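Local coordinates for heme-binding protein A (Haemophilus parasuis 29755, PDB 3TPA) that probably binds glutathione as a periplasmic solute-binding protein of the family 5 type, and is named for heme binding, at residues Tyr40-Glu45 and Phe161-Ser166; Gly67-Phe72 and Thr141-Leu146; Asn349-Glu354 and Ile382-Lys387. The protein carries 1 engineered substitution. All blocks are in the same frame, centred on the assembly; numbering follows the deposited sequence.

Interaction 1 of 3, residues Tyr40-Glu45 and Phe161-Ser166; sequences YNRLVE and FLSIYS
Tyr40 lays its ring against that of Tyr165, with centroids 4.9 Å apart and planes at 42°, neither a stack nor a T. Tyr40 CE1 sits over the centre of one Tyr165 face, and Tyr40 OH comes 3.4 Å from Tyr165 CE1. Ile164 O meets the Tyr40 ring at its edge. Tyr165 OH is held by Ser22 and Ala24. Arg42 folds back at chi2 (60°) and chi3 (59°), which brings its CD and NH1 alongside Ser163. Arg42 NH1 donates to Ser163 OG at 3.2 Å, and also bonds to Ser36 O; Ser163 OG bonds to Asp160 O. NE and NH2 face Glu45 OE2 in a salt bridge (Arg42 NE to Glu45 OE2 3.1 Å), though both hydrogen bonds are bent and weak. Glu45 OE1 takes Arg42 N and Asn41 ND2 from opposite faces of its carboxylate; Asn41 OD1 bonds to Thr189 OG1. Between the backbones, Ile164 N bonds to Asn41 O at 3.0 Å, and two waters bridge Asn41 N to Ile164 O and Leu43 N to Leu162 O. The buried contact joins the loop before helix 167-175 to the start of edge strand 44-46, with strand 53-63 beside it and helix 94-105 against Leu43, Leu162 and Ile164.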
loop_
_atom_site.group_PDB
_atom_site.type_symbol
_atom_site.label_atom_id
_atom_site.label_comp_id
_atom_site.label_asym_id
_atom_site.label_seq_id
_atom_site.Cartn_x
_atom_site.Cartn_y
_atom_site.Cartn_z
ATOM N N TYR A 40 -2.793 -8.911 16.220
ATOM C CA TYR A 40 -1.626 -9.730 15.854
ATOM C C TYR A 40 -0.306 -8.947 15.877
ATOM O O TYR A 40 -0.308 -7.727 16.026
ATOM C CB TYR A 40 -1.822 -10.294 14.443
ATOM C CG TYR A 40 -2.926 -11.332 14.317
ATOM C CD1 TYR A 40 -2.673 -12.662 14.601
ATOM C CD2 TYR A 40 -4.205 -10.990 13.882
ATOM C CE1 TYR A 40 -3.652 -13.627 14.478
ATOM C CE2 TYR A 40 -5.206 -11.963 13.753
ATOM C CZ TYR A 40 -4.911 -13.285 14.057
ATOM O OH TYR A 40 -5.859 -14.290 13.951
ATOM N N ASN A 41 0.807 -9.673 15.722
ATOM C CA ASN A 41 2.133 -9.098 15.467
ATOM C C ASN A 41 2.764 -9.770 14.285
ATOM O O ASN A 41 2.307 -10.830 13.868
ATOM C CB ASN A 41 3.067 -9.291 16.660
ATOM C CG ASN A 41 2.724 -8.377 17.813
ATOM O OD1 ASN A 41 2.333 -8.824 18.890
ATOM N ND2 ASN A 41 2.852 -7.080 17.581
ATOM N N ARG A 42 3.823 -9.154 13.757
ATOM C CA ARG A 42 4.631 -9.738 12.692
ATOM C C ARG A 42 6.042 -9.962 13.213
ATOM O O ARG A 42 6.381 -9.488 14.284
ATOM C CB ARG A 42 4.689 -8.790 11.484
ATOM C CG ARG A 42 3.491 -8.863 10.527
ATOM C CD ARG A 42 2.148 -8.538 11.183
ATOM N NE ARG A 42 2.139 -7.202 11.765
ATOM C CZ ARG A 42 1.181 -6.757 12.564
ATOM N NH1 ARG A 42 0.166 -7.547 12.855
ATOM N NH2 ARG A 42 1.237 -5.533 13.072
ATOM N N LEU A 43 6.864 -10.682 12.447
ATOM C CA LEU A 43 8.251 -10.955 12.830
ATOM C C LEU A 43 8.999 -9.650 13.098
ATOM O O LEU A 43 9.610 -9.482 14.160
ATOM C CB LEU A 43 8.963 -11.791 11.760
ATOM C CG LEU A 43 8.649 -13.296 11.784
ATOM C CD1 LEU A 43 9.211 -13.992 10.560
ATOM C CD2 LEU A 43 9.204 -13.930 13.070
ATOM N N VAL A 44 8.931 -8.730 12.140
ATOM C CA VAL A 44 9.394 -7.350 12.331
ATOM C C VAL A 44 8.243 -6.401 11.994
ATOM O O VAL A 44 7.348 -6.761 11.226
ATOM C CB VAL A 44 10.630 -7.029 11.459
ATOM C CG1 VAL A 44 11.737 -8.050 11.707
ATOM C CG2 VAL A 44 10.248 -7.001 9.959
ATOM N N GLU A 45 8.247 -5.201 12.574
ATOM C CA GLU A 45 7.132 -4.267 12.410
ATOM C C GLU A 45 7.644 -2.942 11.868
ATOM O O GLU A 45 8.775 -2.574 12.136
ATOM C CB GLU A 45 6.483 -3.989 13.770
ATOM C CG GLU A 45 6.186 -5.223 14.607
ATOM C CD GLU A 45 4.878 -5.862 14.233
ATOM O OE1 GLU A 45 4.343 -6.651 15.042
ATOM O OE2 GLU A 45 4.381 -5.566 13.127
ATOM N N PHE A 161 -0.451 -9.323 6.178
ATOM C CA PHE A 161 -0.769 -10.693 5.764
ATOM C C PHE A 161 0.171 -11.738 6.385
ATOM O O PHE A 161 -0.141 -12.935 6.435
ATOM C CB PHE A 161 -0.779 -10.818 4.222
ATOM C CG PHE A 161 0.601 -10.919 3.567
ATOM C CD1 PHE A 161 1.066 -12.136 3.070
ATOM C CD2 PHE A 161 1.388 -9.792 3.383
ATOM C CE1 PHE A 161 2.283 -12.228 2.433
ATOM C CE2 PHE A 161 2.632 -9.875 2.743
ATOM C CZ PHE A 161 3.079 -11.089 2.269
ATOM N N LEU A 162 1.313 -11.280 6.879
ATOM C CA LEU A 162 2.256 -12.197 7.539
ATOM C C LEU A 162 2.187 -12.124 9.069
ATOM O O LEU A 162 3.155 -12.405 9.766
ATOM C CB LEU A 162 3.684 -12.015 6.983
ATOM C CG LEU A 162 3.787 -12.483 5.524
ATOM C CD1 LEU A 162 5.179 -12.198 4.931
ATOM C CD2 LEU A 162 3.469 -13.992 5.382
ATOM N N SER A 163 1.017 -11.756 9.582
ATOM C CA SER A 163 0.740 -11.832 11.013
ATOM C C SER A 163 0.914 -13.264 11.481
ATOM O O SER A 163 0.615 -14.206 10.743
ATOM C CB SER A 163 -0.690 -11.399 11.299
ATOM O OG SER A 163 -0.846 -10.011 11.086
ATOM N N ILE A 164 1.393 -13.432 12.708
ATOM C CA ILE A 164 1.666 -14.771 13.213
ATOM C C ILE A 164 0.481 -15.279 14.029
ATOM O O ILE A 164 0.106 -14.675 15.045
ATOM C CB ILE A 164 2.954 -14.795 14.055
ATOM C CG1 ILE A 164 4.149 -14.282 13.235
ATOM C CG2 ILE A 164 3.224 -16.191 14.601
ATOM C CD1 ILE A 164 4.392 -15.032 11.944
ATOM N N TYR A 165 -0.114 -16.369 13.544
ATOM C CA TYR A 165 -1.201 -17.073 14.206
ATOM C C TYR A 165 -0.663 -18.130 15.176
ATOM O O TYR A 165 0.523 -18.454 15.188
ATOM C CB TYR A 165 -2.028 -17.825 13.170
ATOM C CG TYR A 165 -2.802 -16.969 12.185
ATOM C CD1 TYR A 165 -4.202 -16.988 12.165
ATOM C CD2 TYR A 165 -2.141 -16.150 11.275
ATOM C CE1 TYR A 165 -4.923 -16.208 11.247
ATOM C CE2 TYR A 165 -2.841 -15.381 10.370
ATOM C CZ TYR A 165 -4.229 -15.410 10.355
ATOM O OH TYR A 165 -4.906 -14.630 9.438
ATOM N N SER A 166 -1.565 -18.686 15.977
ATOM C CA SER A 166 -1.195 -19.691 16.950
ATOM C C SER A 166 -1.437 -21.072 16.358
ATOM O O SER A 166 -2.558 -21.406 16.016
ATOM C CB SER A 166 -2.045 -19.543 18.207
ATOM O OG SER A 166 -1.951 -20.719 19.002
HETATM O O HOH W 1 0.446 -12.429 16.479
HETATM O O HOH W 2 5.897 -11.568 9.980
#

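Interaction 2 of 3, residues Gly67-Phe72 and Thr141-Leu146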
loop_
_atom_site.group_PDB
_atom_site.type_symbol
_atom_site.label_atom_id
_atom_site.label_comp_id
_atom_site.label_asym_id
_atom_site.label_seq_id
_atom_site.Cartn_x
_atom_site.Cartn_y
_atom_site.Cartn_z
ATOM N N GLY A 67 22.435 -12.406 0.651
ATOM C CA GLY A 67 21.053 -11.936 0.706
ATOM C C GLY A 67 20.003 -13.023 0.519
ATOM O O GLY A 67 18.808 -12.732 0.350
ATOM N N LEU A 68 20.438 -14.277 0.563
ATOM C CA LEU A 68 19.527 -15.413 0.328
ATOM C C LEU A 68 18.860 -15.988 1.586
ATOM O O LEU A 68 17.781 -16.575 1.513
ATOM C CB LEU A 68 20.264 -16.538 -0.412
ATOM C CG LEU A 68 20.718 -16.191 -1.837
ATOM C CD1 LEU A 68 21.422 -17.379 -2.477
ATOM C CD2 LEU A 68 19.544 -15.757 -2.682
ATOM N N VAL A 69 19.500 -15.824 2.735
ATOM C CA VAL A 69 19.033 -16.485 3.951
ATOM C C VAL A 69 18.739 -15.485 5.059
ATOM O O VAL A 69 19.607 -14.700 5.453
ATOM C CB VAL A 69 20.066 -17.527 4.450
ATOM C CG1 VAL A 69 19.573 -18.223 5.720
ATOM C CG2 VAL A 69 20.354 -18.542 3.345
ATOM N N TYR A 70 17.501 -15.515 5.542
ATOM C CA TYR A 70 17.054 -14.661 6.634
ATOM C C TYR A 70 16.858 -15.513 7.880
ATOM O O TYR A 70 16.091 -16.478 7.864
ATOM C CB TYR A 70 15.736 -13.992 6.263
ATOM C CG TYR A 70 15.885 -12.902 5.226
ATOM C CD1 TYR A 70 15.629 -11.574 5.545
ATOM C CD2 TYR A 70 16.318 -13.200 3.937
ATOM C CE1 TYR A 70 15.780 -10.569 4.592
ATOM C CE2 TYR A 70 16.486 -12.209 2.991
ATOM C CZ TYR A 70 16.213 -10.895 3.319
ATOM O OH TYR A 70 16.362 -9.906 2.369
ATOM N N THR A 71 17.549 -15.164 8.957
ATOM C CA THR A 71 17.425 -15.935 10.196
ATOM C C THR A 71 16.817 -15.069 11.274
ATOM O O THR A 71 17.386 -14.047 11.633
ATOM C CB THR A 71 18.782 -16.444 10.706
ATOM O OG1 THR A 71 19.463 -17.124 9.652
ATOM C CG2 THR A 71 18.585 -17.400 11.886
ATOM N N PHE A 72 15.655 -15.473 11.773
ATOM C CA PHE A 72 14.931 -14.698 12.776
ATOM C C PHE A 72 15.046 -15.397 14.101
ATOM O O PHE A 72 14.736 -16.579 14.203
ATOM C CB PHE A 72 13.451 -14.566 12.400
ATOM C CG PHE A 72 13.234 -13.820 11.130
ATOM C CD1 PHE A 72 13.129 -12.432 11.136
ATOM C CD2 PHE A 72 13.182 -14.495 9.925
ATOM C CE1 PHE A 72 12.964 -11.741 9.954
ATOM C CE2 PHE A 72 13.021 -13.810 8.739
ATOM C CZ PHE A 72 12.914 -12.436 8.750
ATOM N N THR A 141 14.182 -20.124 16.608
ATOM C CA THR A 141 14.948 -19.691 15.443
ATOM C C THR A 141 14.295 -20.159 14.140
ATOM O O THR A 141 14.116 -21.359 13.929
ATOM C CB THR A 141 16.393 -20.236 15.507
ATOM O OG1 THR A 141 16.937 -19.997 16.809
ATOM C CG2 THR A 141 17.299 -19.568 14.441
ATOM N N VAL A 142 13.944 -19.211 13.273
ATOM C CA VAL A 142 13.297 -19.524 11.997
ATOM C C VAL A 142 14.205 -19.122 10.833
ATOM O O VAL A 142 14.649 -17.985 10.755
ATOM C CB VAL A 142 11.955 -18.785 11.848
ATOM C CG1 VAL A 142 11.297 -19.131 10.522
ATOM C CG2 VAL A 142 11.033 -19.138 12.982
ATOM N N LYS A 143 14.478 -20.054 9.931
ATOM C CA LYS A 143 15.340 -19.764 8.793
ATOM C C LYS A 143 14.522 -19.656 7.512
ATOM O O LYS A 143 13.824 -20.589 7.126
ATOM C CB LYS A 143 16.425 -20.833 8.630
ATOM C CG LYS A 143 17.402 -20.515 7.500
ATOM C CD LYS A 143 18.127 -21.761 6.987
ATOM C CE LYS A 143 19.127 -22.315 7.981
ATOM N NZ LYS A 143 19.850 -23.483 7.393
ATOM N N ILE A 144 14.583 -18.498 6.869
ATOM C CA ILE A 144 13.868 -18.310 5.613
ATOM C C ILE A 144 14.882 -18.143 4.499
ATOM O O ILE A 144 15.781 -17.326 4.599
ATOM C CB ILE A 144 12.897 -17.093 5.648
ATOM C CG1 ILE A 144 11.797 -17.291 6.704
ATOM C CG2 ILE A 144 12.239 -16.885 4.280
ATOM C CD1 ILE A 144 10.815 -16.120 6.804
ATOM N N THR A 145 14.734 -18.924 3.440
ATOM C CA THR A 145 15.651 -18.871 2.308
ATOM C C THR A 145 14.929 -18.412 1.051
ATOM O O THR A 145 13.823 -18.879 0.772
ATOM C CB THR A 145 16.254 -20.261 2.054
ATOM O OG1 THR A 145 16.904 -20.715 3.249
ATOM C CG2 THR A 145 17.271 -20.231 0.890
ATOM N N LEU A 146 15.550 -17.504 0.300
ATOM C CA LEU A 146 14.960 -16.992 -0.949
ATOM C C LEU A 146 15.532 -17.658 -2.196
ATOM O O LEU A 146 16.665 -18.116 -2.199
ATOM C CB LEU A 146 15.180 -15.480 -1.076
ATOM C CG LEU A 146 14.771 -14.623 0.130
ATOM C CD1 LEU A 146 14.849 -13.159 -0.231
ATOM C CD2 LEU A 146 13.370 -14.999 0.617
#
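Val69 and Thr145 face each other as a non-hydrogen-bonded pair of an antiparallel sheet, in which strands 69-74 and 141-146 are neighbours. Their short segments run at 164° to each other. The sheet has five strands, and this pair lies between strands 53-63 and 131-136. Five backbone hydrogen bonds close the seam. Tyr70 and Ile144 exchange two, Tyr70 N to Ile144 O and Ile144 N to Tyr70 O, and both are nearly straight. Phe72 and Val142 do the same, through Phe72 N to Val142 O and Val142 N to Phe72 O. At the other end Leu146 N donates a hydrogen bond to Leu68 O, at 2.7 Å. The residues in between turn their backbone N-H and C=O groups to the flanking strands: Thr71 to Glu62, Lys143 to Glu135, Thr145 to Lys132 and Ser133. The N-H groups leading into strand 69-74 have partners too, Leu68 N in Asp66 OD1 and Val69 N in Ser64 OG, while Thr141 OG1 is taken up by Asp138 OD1.

The side chains divide between two faces. Tyr70, Phe72, Val142 and Ile144 form the buried one, which helices 94-105 and 153-156 cover, Phe153 meeting the Tyr70 ring edge-to-face. There Phe72 CE2 touches Ile144 CD1 at 3.7 Å. Val69, Thr71, Lys143 and Thr145 line the partly exposed face. Lys143 CG stands anti to the backbone N (chi1 -176°), which lets it meet Val69 CG1 at 3.6 Å before the chain leads its amine away. At the Gly67 end, Leu146 CD1 lies 3.7 Å from Tyr70 CE2.

Interaction 3 of 3, residues Asn349-Glu354 and Ile382-Lys387; sequences NGFETE and IGVKAK
Phe351 turns one ring face to Val384, and the two side chains leave their strands on the same side of the sheet and run next to each other. Val384 CG2 stands over that face, 4.3 Å from the ring centroid and 27° off the ring normal, a CH-pi contact. Phe351 CG sits between its backbone N and carbonyl carbon (chi1 58°), and this turns the ring toward the Val384 side chain. Next to it, Thr353 presents its methyl rather than its hydroxyl. OG1 is anti to the backbone N (chi1 -173°), and Thr353 CG2 reaches both Ala386 CB at 3.6 Å and Val384 CG1 at 3.7 Å. Val384 also touches Leu292 and Leu342, and both Val384 and Ala386 rest on Trp379.

Strands 351-356 and 384-389 are parallel, and with helix 368-381 connecting them in the chain they make a beta-alpha-beta unit. Strand 384-389 is the outermost strand of this mixed sheet within the chain. Gly383, with positive phi, is the C-prime residue of a Schellman motif that ends helix 368-381. Lys385 N to Phe351 O and Thr353 N to Lys385 O are both 2.9 Å, while Lys387 N to Thr353 O is longer.

The opposite face carries Glu352, Glu354, Lys385 and Lys387. Lys385 runs back along the seam, its CD passing 3.6 Å from Phe351 O. Lys385 NZ bonds to Gly383 O at 3.0 Å. Phe351 N reaches Gly383 O from the opposite face of the carbonyl plane, over a longer and bent 3.3 Å. Glu352 crosses Lys385 at an angle, CG against CB at 4.2 Å, while its carboxylate stays apart from the amine.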
loop_
_atom_site.group_PDB
_atom_site.type_symbol
_atom_site.label_atom_id
_atom_site.label_comp_id
_atom_site.label_asym_id
_atom_site.label_seq_id
_atom_site.Cartn_x
_atom_site.Cartn_y
_atom_site.Cartn_z
ATOM N N ASN A 349 2.297 19.829 -37.569
ATOM C CA ASN A 349 0.843 19.900 -37.392
ATOM C C ASN A 349 0.330 18.955 -36.302
ATOM O O ASN A 349 -0.865 18.678 -36.226
ATOM C CB ASN A 349 0.126 19.592 -38.712
ATOM C CG ASN A 349 0.650 20.426 -39.864
ATOM O OD1 ASN A 349 0.773 21.646 -39.755
ATOM N ND2 ASN A 349 0.978 19.765 -40.972
ATOM N N GLY A 350 1.241 18.449 -35.473
ATOM C CA GLY A 350 0.889 17.481 -34.452
ATOM C C GLY A 350 0.341 16.205 -35.072
ATOM O O GLY A 350 0.798 15.770 -36.131
ATOM N N PHE A 351 -0.654 15.617 -34.419
ATOM C CA PHE A 351 -1.190 14.329 -34.841
ATOM C C PHE A 351 -2.472 13.982 -34.070
ATOM O O PHE A 351 -2.878 14.701 -33.169
ATOM C CB PHE A 351 -0.128 13.231 -34.651
ATOM C CG PHE A 351 0.370 13.103 -33.233
ATOM C CD1 PHE A 351 -0.230 12.220 -32.351
ATOM C CD2 PHE A 351 1.435 13.870 -32.782
ATOM C CE1 PHE A 351 0.229 12.099 -31.045
ATOM C CE2 PHE A 351 1.892 13.756 -31.476
ATOM C CZ PHE A 351 1.287 12.872 -30.611
ATOM N N GLU A 352 -3.110 12.879 -34.437
ATOM C CA GLU A 352 -4.305 12.450 -33.733
ATOM C C GLU A 352 -3.962 11.260 -32.852
ATOM O O GLU A 352 -3.115 10.438 -33.198
ATOM C CB GLU A 352 -5.428 12.069 -34.708
ATOM C CG GLU A 352 -5.862 13.174 -35.676
ATOM C CD GLU A 352 -6.824 12.650 -36.734
ATOM O OE1 GLU A 352 -6.589 11.535 -37.249
ATOM O OE2 GLU A 352 -7.823 13.336 -37.040
ATOM N N THR A 353 -4.632 11.166 -31.715
ATOM C CA THR A 353 -4.375 10.081 -30.771
ATOM C C THR A 353 -5.606 9.878 -29.884
ATOM O O THR A 353 -6.675 10.395 -30.188
ATOM C CB THR A 353 -3.098 10.348 -29.933
ATOM O OG1 THR A 353 -2.793 9.197 -29.140
ATOM C CG2 THR A 353 -3.276 11.570 -29.023
ATOM N N GLU A 354 -5.462 9.118 -28.804
ATOM C CA GLU A 354 -6.574 8.836 -27.911
ATOM C C GLU A 354 -6.125 8.907 -26.466
ATOM O O GLU A 354 -4.984 8.591 -26.144
ATOM C CB GLU A 354 -7.127 7.429 -28.147
ATOM C CG GLU A 354 -7.691 7.142 -29.521
ATOM C CD GLU A 354 -8.204 5.708 -29.631
ATOM O OE1 GLU A 354 -7.498 4.781 -29.174
ATOM O OE2 GLU A 354 -9.324 5.510 -30.154
ATOM N N ILE A 382 -1.727 22.463 -28.880
ATOM C CA ILE A 382 -0.447 22.262 -29.569
ATOM C C ILE A 382 -0.589 21.345 -30.776
ATOM O O ILE A 382 0.392 20.837 -31.297
ATOM C CB ILE A 382 0.672 21.744 -28.645
ATOM C CG1 ILE A 382 0.385 20.309 -28.186
ATOM C CG2 ILE A 382 0.868 22.681 -27.467
ATOM C CD1 ILE A 382 1.572 19.655 -27.497
ATOM N N GLY A 383 -1.826 21.144 -31.214
ATOM C CA GLY A 383 -2.087 20.392 -32.423
ATOM C C GLY A 383 -2.219 18.898 -32.226
ATOM O O GLY A 383 -2.286 18.148 -33.197
ATOM N N VAL A 384 -2.242 18.455 -30.971
ATOM C CA VAL A 384 -2.457 17.031 -30.691
ATOM C C VAL A 384 -3.942 16.795 -30.429
ATOM O O VAL A 384 -4.482 17.242 -29.410
ATOM C CB VAL A 384 -1.654 16.536 -29.478
ATOM C CG1 VAL A 384 -2.117 15.129 -29.074
ATOM C CG2 VAL A 384 -0.167 16.550 -29.772
ATOM N N LYS A 385 -4.594 16.081 -31.345
ATOM C CA LYS A 385 -6.035 15.884 -31.267
ATOM C C LYS A 385 -6.349 14.537 -30.642
ATOM O O LYS A 385 -6.369 13.515 -31.330
ATOM C CB LYS A 385 -6.669 15.959 -32.651
ATOM C CG LYS A 385 -6.408 17.265 -33.388
ATOM C CD LYS A 385 -5.266 17.124 -34.384
ATOM C CE LYS A 385 -4.983 18.449 -35.082
ATOM N NZ LYS A 385 -3.668 18.438 -35.796
ATOM N N ALA A 386 -6.612 14.547 -29.343
ATOM C CA ALA A 386 -6.807 13.317 -28.590
ATOM C C ALA A 386 -8.271 13.141 -28.190
ATOM O O ALA A 386 -8.809 13.911 -27.388
ATOM C CB ALA A 386 -5.910 13.324 -27.351
ATOM N N LYS A 387 -8.912 12.131 -28.762
ATOM C CA LYS A 387 -10.280 11.775 -28.414
ATOM C C LYS A 387 -10.316 11.014 -27.085
ATOM O O LYS A 387 -9.495 10.128 -26.851
ATOM C CB LYS A 387 -10.872 10.910 -29.524
ATOM C CG LYS A 387 -12.378 10.714 -29.437
ATOM C CD LYS A 387 -12.898 9.992 -30.663
ATOM C CE LYS A 387 -14.411 9.907 -30.656
ATOM N NZ LYS A 387 -14.950 10.072 -32.035
#

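How the interactions relate
From the N terminus, the chain first passes residues 40-45, then strand 69-74, then strand 141-146, and returns at 161-166. Interaction 2 therefore closes a 68-residue loop that lies wholly within the 115-residue loop closed by interaction 1. Both reach the same antiparallel sheet, interaction 1 at edge strand 44-46 and interaction 2 further in. They touch where Leu43 and Val44 pack on Phe72. Interaction 3 comes later in the chain and crosses neither. It closes a short 27-residue loop containing helix 368-381, in another sheet on the opposite side of the chain's centre. Its nearest atoms are about 35 Å from those of interaction 1.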